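PDB 1ULZ: pyruvate carboxylase n-terminal domain from Aquifex aeolicus, which is the biotin carboxylase subunit of pyruvate carboxylase, a protein of the ATP-grasp superfamily built from an N-terminal, an ATP-binding and a C-terminal domain. Local coordinates for residues A[128-133]-A[197-202]; A[61-66]-A[91-96]. The protein carries 1 engineered substitution. One frame throughout, in Å; residues are numbered along the deposited sequence.

Interaction 1: A[128-133]-A[197-202]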
# COMPACT_ATOMS: atom_id res chain seq x y z
N PRO A 128 -5.82 31.52 -15.54
CA PRO A 128 -6.88 32.34 -14.94
C PRO A 128 -6.58 32.71 -13.49
O PRO A 128 -6.11 31.89 -12.70
CB PRO A 128 -8.12 31.45 -15.06
CG PRO A 128 -7.55 30.06 -15.02
CD PRO A 128 -6.34 30.19 -15.92
N VAL A 129 -6.85 33.97 -13.17
CA VAL A 129 -6.64 34.49 -11.83
C VAL A 129 -7.94 35.17 -11.41
O VAL A 129 -8.81 35.41 -12.25
CB VAL A 129 -5.49 35.52 -11.81
CG1 VAL A 129 -4.21 34.88 -12.30
CG2 VAL A 129 -5.85 36.72 -12.67
N VAL A 130 -8.08 35.48 -10.12
CA VAL A 130 -9.29 36.13 -9.65
C VAL A 130 -9.38 37.53 -10.27
O VAL A 130 -8.47 38.34 -10.11
CB VAL A 130 -9.31 36.25 -8.11
CG1 VAL A 130 -10.52 37.04 -7.66
CG2 VAL A 130 -9.33 34.86 -7.48
N PRO A 131 -10.47 37.81 -10.99
CA PRO A 131 -10.62 39.13 -11.62
C PRO A 131 -10.86 40.25 -10.61
O PRO A 131 -11.39 40.02 -9.53
CB PRO A 131 -11.80 38.92 -12.57
CG PRO A 131 -12.63 37.90 -11.85
CD PRO A 131 -11.59 36.93 -11.34
N GLY A 132 -10.44 41.45 -10.97
CA GLY A 132 -10.61 42.59 -10.08
C GLY A 132 -10.17 43.86 -10.77
O GLY A 132 -10.02 43.89 -11.99
N SER A 133 -9.96 44.91 -9.99
CA SER A 133 -9.54 46.19 -10.56
C SER A 133 -8.09 46.17 -11.00
O SER A 133 -7.25 45.51 -10.40
CB SER A 133 -9.76 47.31 -9.54
OG SER A 133 -9.08 47.03 -8.34
N LEU A 197 -9.33 49.13 -3.95
CA LEU A 197 -9.21 48.06 -4.93
C LEU A 197 -10.49 47.24 -4.87
O LEU A 197 -11.11 47.13 -3.81
CB LEU A 197 -8.02 47.16 -4.59
CG LEU A 197 -6.61 47.76 -4.53
CD1 LEU A 197 -5.64 46.70 -4.01
CD2 LEU A 197 -6.18 48.24 -5.91
N LEU A 198 -10.90 46.67 -6.00
CA LEU A 198 -12.09 45.83 -6.05
C LEU A 198 -11.63 44.46 -6.55
O LEU A 198 -10.73 44.37 -7.38
CB LEU A 198 -13.14 46.40 -7.02
CG LEU A 198 -14.55 45.81 -6.87
CD1 LEU A 198 -15.20 46.37 -5.62
CD2 LEU A 198 -15.41 46.14 -8.08
N GLU A 199 -12.24 43.39 -6.05
CA GLU A 199 -11.87 42.04 -6.44
C GLU A 199 -13.11 41.16 -6.40
O GLU A 199 -14.01 41.39 -5.61
CB GLU A 199 -10.82 41.48 -5.47
CG GLU A 199 -10.46 40.01 -5.67
CD GLU A 199 -9.89 39.37 -4.40
OE1 GLU A 199 -8.94 39.95 -3.81
OE2 GLU A 199 -10.39 38.29 -3.99
N LYS A 200 -13.16 40.14 -7.26
CA LYS A 200 -14.30 39.24 -7.26
C LYS A 200 -14.22 38.43 -5.96
O LYS A 200 -13.13 38.02 -5.56
CB LYS A 200 -14.23 38.30 -8.45
CG LYS A 200 -15.51 37.52 -8.72
CD LYS A 200 -15.28 36.51 -9.85
CE LYS A 200 -16.59 36.02 -10.43
NZ LYS A 200 -17.45 35.37 -9.41
N PHE A 201 -15.36 38.23 -5.30
CA PHE A 201 -15.42 37.47 -4.05
C PHE A 201 -15.72 36.01 -4.36
O PHE A 201 -16.81 35.69 -4.85
CB PHE A 201 -16.53 38.02 -3.14
CG PHE A 201 -16.64 37.31 -1.80
CD1 PHE A 201 -17.82 37.36 -1.07
CD2 PHE A 201 -15.55 36.64 -1.26
CE1 PHE A 201 -17.91 36.76 0.18
CE2 PHE A 201 -15.64 36.04 -0.01
CZ PHE A 201 -16.82 36.09 0.71
N ILE A 202 -14.76 35.13 -4.08
CA ILE A 202 -14.95 33.69 -4.31
C ILE A 202 -15.34 33.13 -2.95
O ILE A 202 -14.48 32.79 -2.14
CB ILE A 202 -13.65 33.01 -4.79
CG1 ILE A 202 -13.06 33.79 -5.97
CG2 ILE A 202 -13.95 31.58 -5.23
CD1 ILE A 202 -14.02 33.93 -7.14
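The end-to-end directions of 130-133 and 197-202 lie 157° apart, nearly antiparallel, with P131, G132 and S133 set against K200, E199 and L198, and a single beta bridge joins G132 to E199 with the two CA atoms 3.9 Å from each other. Two backbone bonds flank that bridge: K200 N donates to P131 O over 2.9 Å, and S133 N donates to L198 O at 2.8 Å. A third bond comes from a side chain. With chi1 of 56°, S133 OG sits between its own backbone N and carbonyl carbon, and there it accepts an almost straight bond (170°) from L198 N at 3.0 Å. Both backbone polar groups of L198 are therefore gripped by S133, whose hydroxyl also bonds to the carbonyl of G135. Beside these bonds the side chains of V130 and P131 pack on the other segment. P131 CG rests on the lysine chain 3.6 Å from K200 CD, while the ammonium end leads away. V130, CG1 anti to the backbone N, reaches E199 CG with CG1 at 3.6 Å, and its CG2 faces I202 CG1 at 4.2 Å, the two side chains passing each other and running opposite ways. Y284 of strand 283-289 touches V130, P131, K200 and I202. The other edge of strand 196-200 pairs with strand 154-158, so the segment 128-133 adds one bridge to the outer edge of a small antiparallel sheet, within the ATP-binding region of an ATP-grasp fold.

Interaction 2: A[61-66]-A[91-96]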
# COMPACT_ATOMS: atom_id res chain seq x y z
N ASN A 61 21.27 26.23 7.62
CA ASN A 61 22.58 26.81 7.37
C ASN A 61 23.05 26.38 5.99
O ASN A 61 23.62 25.31 5.81
CB ASN A 61 23.58 26.37 8.44
CG ASN A 61 24.83 27.22 8.43
OD1 ASN A 61 25.50 27.34 7.40
ND2 ASN A 61 25.15 27.83 9.57
N LYS A 62 22.80 27.25 5.02
CA LYS A 62 23.15 27.00 3.63
C LYS A 62 24.59 26.56 3.34
O LYS A 62 24.82 25.55 2.68
CB LYS A 62 22.82 28.25 2.79
CG LYS A 62 21.34 28.60 2.77
CD LYS A 62 21.04 29.72 1.77
CE LYS A 62 21.73 31.02 2.16
NZ LYS A 62 21.19 31.54 3.45
N GLN A 63 25.56 27.32 3.84
CA GLN A 63 26.96 27.01 3.59
C GLN A 63 27.46 25.74 4.26
O GLN A 63 28.22 24.97 3.67
CB GLN A 63 27.85 28.19 3.99
CG GLN A 63 29.28 28.03 3.54
CD GLN A 63 29.38 27.85 2.04
OE1 GLN A 63 28.80 28.64 1.29
NE2 GLN A 63 30.11 26.83 1.60
N ARG A 64 27.06 25.51 5.51
CA ARG A 64 27.51 24.30 6.21
C ARG A 64 27.04 23.05 5.48
O ARG A 64 27.79 22.07 5.34
CB ARG A 64 26.97 24.28 7.64
CG ARG A 64 27.50 23.11 8.44
CD ARG A 64 26.94 23.06 9.85
NE ARG A 64 27.40 24.17 10.68
CZ ARG A 64 26.60 25.05 11.26
NH1 ARG A 64 27.10 26.03 12.00
NH2 ARG A 64 25.28 24.95 11.09
N ILE A 65 25.80 23.08 5.01
CA ILE A 65 25.22 21.94 4.30
C ILE A 65 25.93 21.71 2.97
O ILE A 65 26.23 20.56 2.61
CB ILE A 65 23.71 22.14 4.10
CG1 ILE A 65 23.00 22.00 5.46
CG2 ILE A 65 23.16 21.14 3.09
CD1 ILE A 65 21.56 22.43 5.46
N ILE A 66 26.20 22.78 2.24
CA ILE A 66 26.91 22.66 0.96
C ILE A 66 28.30 22.10 1.23
O ILE A 66 28.76 21.18 0.55
CB ILE A 66 27.01 24.04 0.25
CG1 ILE A 66 25.67 24.36 -0.42
CG2 ILE A 66 28.14 24.03 -0.77
CD1 ILE A 66 25.62 25.70 -1.12
N ALA A 91 19.60 27.19 -3.72
CA ALA A 91 19.62 26.49 -5.00
C ALA A 91 20.74 27.04 -5.88
O ALA A 91 21.45 26.28 -6.55
CB ALA A 91 18.27 26.64 -5.70
N LYS A 92 20.90 28.36 -5.87
CA LYS A 92 21.95 29.01 -6.66
C LYS A 92 23.32 28.58 -6.15
O LYS A 92 24.20 28.18 -6.93
CB LYS A 92 21.79 30.53 -6.57
CG LYS A 92 22.77 31.35 -7.40
CD LYS A 92 22.43 32.84 -7.28
CE LYS A 92 23.42 33.74 -8.04
NZ LYS A 92 24.79 33.68 -7.45
N MET A 93 23.51 28.64 -4.84
CA MET A 93 24.77 28.24 -4.24
C MET A 93 25.13 26.79 -4.59
O MET A 93 26.29 26.49 -4.88
CB MET A 93 24.70 28.43 -2.72
CG MET A 93 24.69 29.89 -2.29
SD MET A 93 24.15 30.13 -0.57
CE MET A 93 25.54 29.40 0.33
N CYS A 94 24.14 25.90 -4.59
CA CYS A 94 24.39 24.50 -4.92
C CYS A 94 24.96 24.38 -6.34
O CYS A 94 25.95 23.69 -6.57
CB CYS A 94 23.09 23.69 -4.84
SG CYS A 94 22.57 23.26 -3.16
N GLU A 95 24.30 25.06 -7.28
CA GLU A 95 24.73 25.04 -8.68
C GLU A 95 26.19 25.50 -8.79
O GLU A 95 27.02 24.81 -9.37
CB GLU A 95 23.84 25.95 -9.52
CG GLU A 95 24.12 25.86 -11.02
CD GLU A 95 23.33 26.89 -11.82
OE1 GLU A 95 23.73 28.08 -11.83
OE2 GLU A 95 22.31 26.51 -12.44
N GLU A 96 26.48 26.66 -8.23
CA GLU A 96 27.82 27.23 -8.27
C GLU A 96 28.88 26.32 -7.66
O GLU A 96 30.04 26.35 -8.05
CB GLU A 96 27.82 28.59 -7.57
CG GLU A 96 26.72 29.51 -8.11
CD GLU A 96 26.67 30.86 -7.44
OE1 GLU A 96 26.81 30.93 -6.20
OE2 GLU A 96 26.46 31.87 -8.16
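M93 reaches from its helix to K62, Q63 and I66, crossing each of these side chains at about a right angle. Its thioether does much of the touching: SD lies 3.8 Å from K62 CE, against the aliphatic part of the lysine, and the terminal methyl CE is 3.5 Å from Q63 OE1 and 3.8 Å from K62 CB. The bend at chi3 (69°) sets that methyl beside the first turn of helix 62-71. Nearer the backbone, I66 CD1 presses on M93 CB at 3.3 Å, tighter than usual carbon packing, and I66 CG1 lies 4.3 Å from C94 SG. No hydrogen bond crosses the interface. Q63 NE2 bonds to N67, and K62 NZ has a long, weak ion pair with E89. Farther out, N61 N-caps helix 62-71, its OD1 accepting from R64 N at 3.1 Å with the donor above the carbonyl plane, while its amide nitrogen bonds to D57, which also salt-bridges R64. On the other helix, K92 and E96 form a salt bridge one turn apart. F90 touches K62 and I66, and I77 of strand 76-78 touches C94. The axes of 62-66 and 91-96 approach to 10.5 Å and run in broadly the same direction at a crossing angle of -34°, a helix pair flanking the parallel sheet of the Rossmann-like N-terminal domain of biotin carboxylases.

In the fold
The two contacts come in series along the chain: interaction 2 closes before interaction 1 opens, and neither encloses the other. Their centres are 39 Å apart and their nearest atoms about 25 Å, so they do not touch. They belong to different domains, each with its own beta-sheet. Interaction 2 joins helices 62-71 and 88-96, which precede and follow strand 76-78 of the five-stranded parallel sheet; interaction 1 lies at the edge of the three-stranded antiparallel sheet of the ATP-grasp region. Side-chain packing between helices thus serves one domain and backbone pairing on the edge strand of a sheet another, each contact joining parts within its own region.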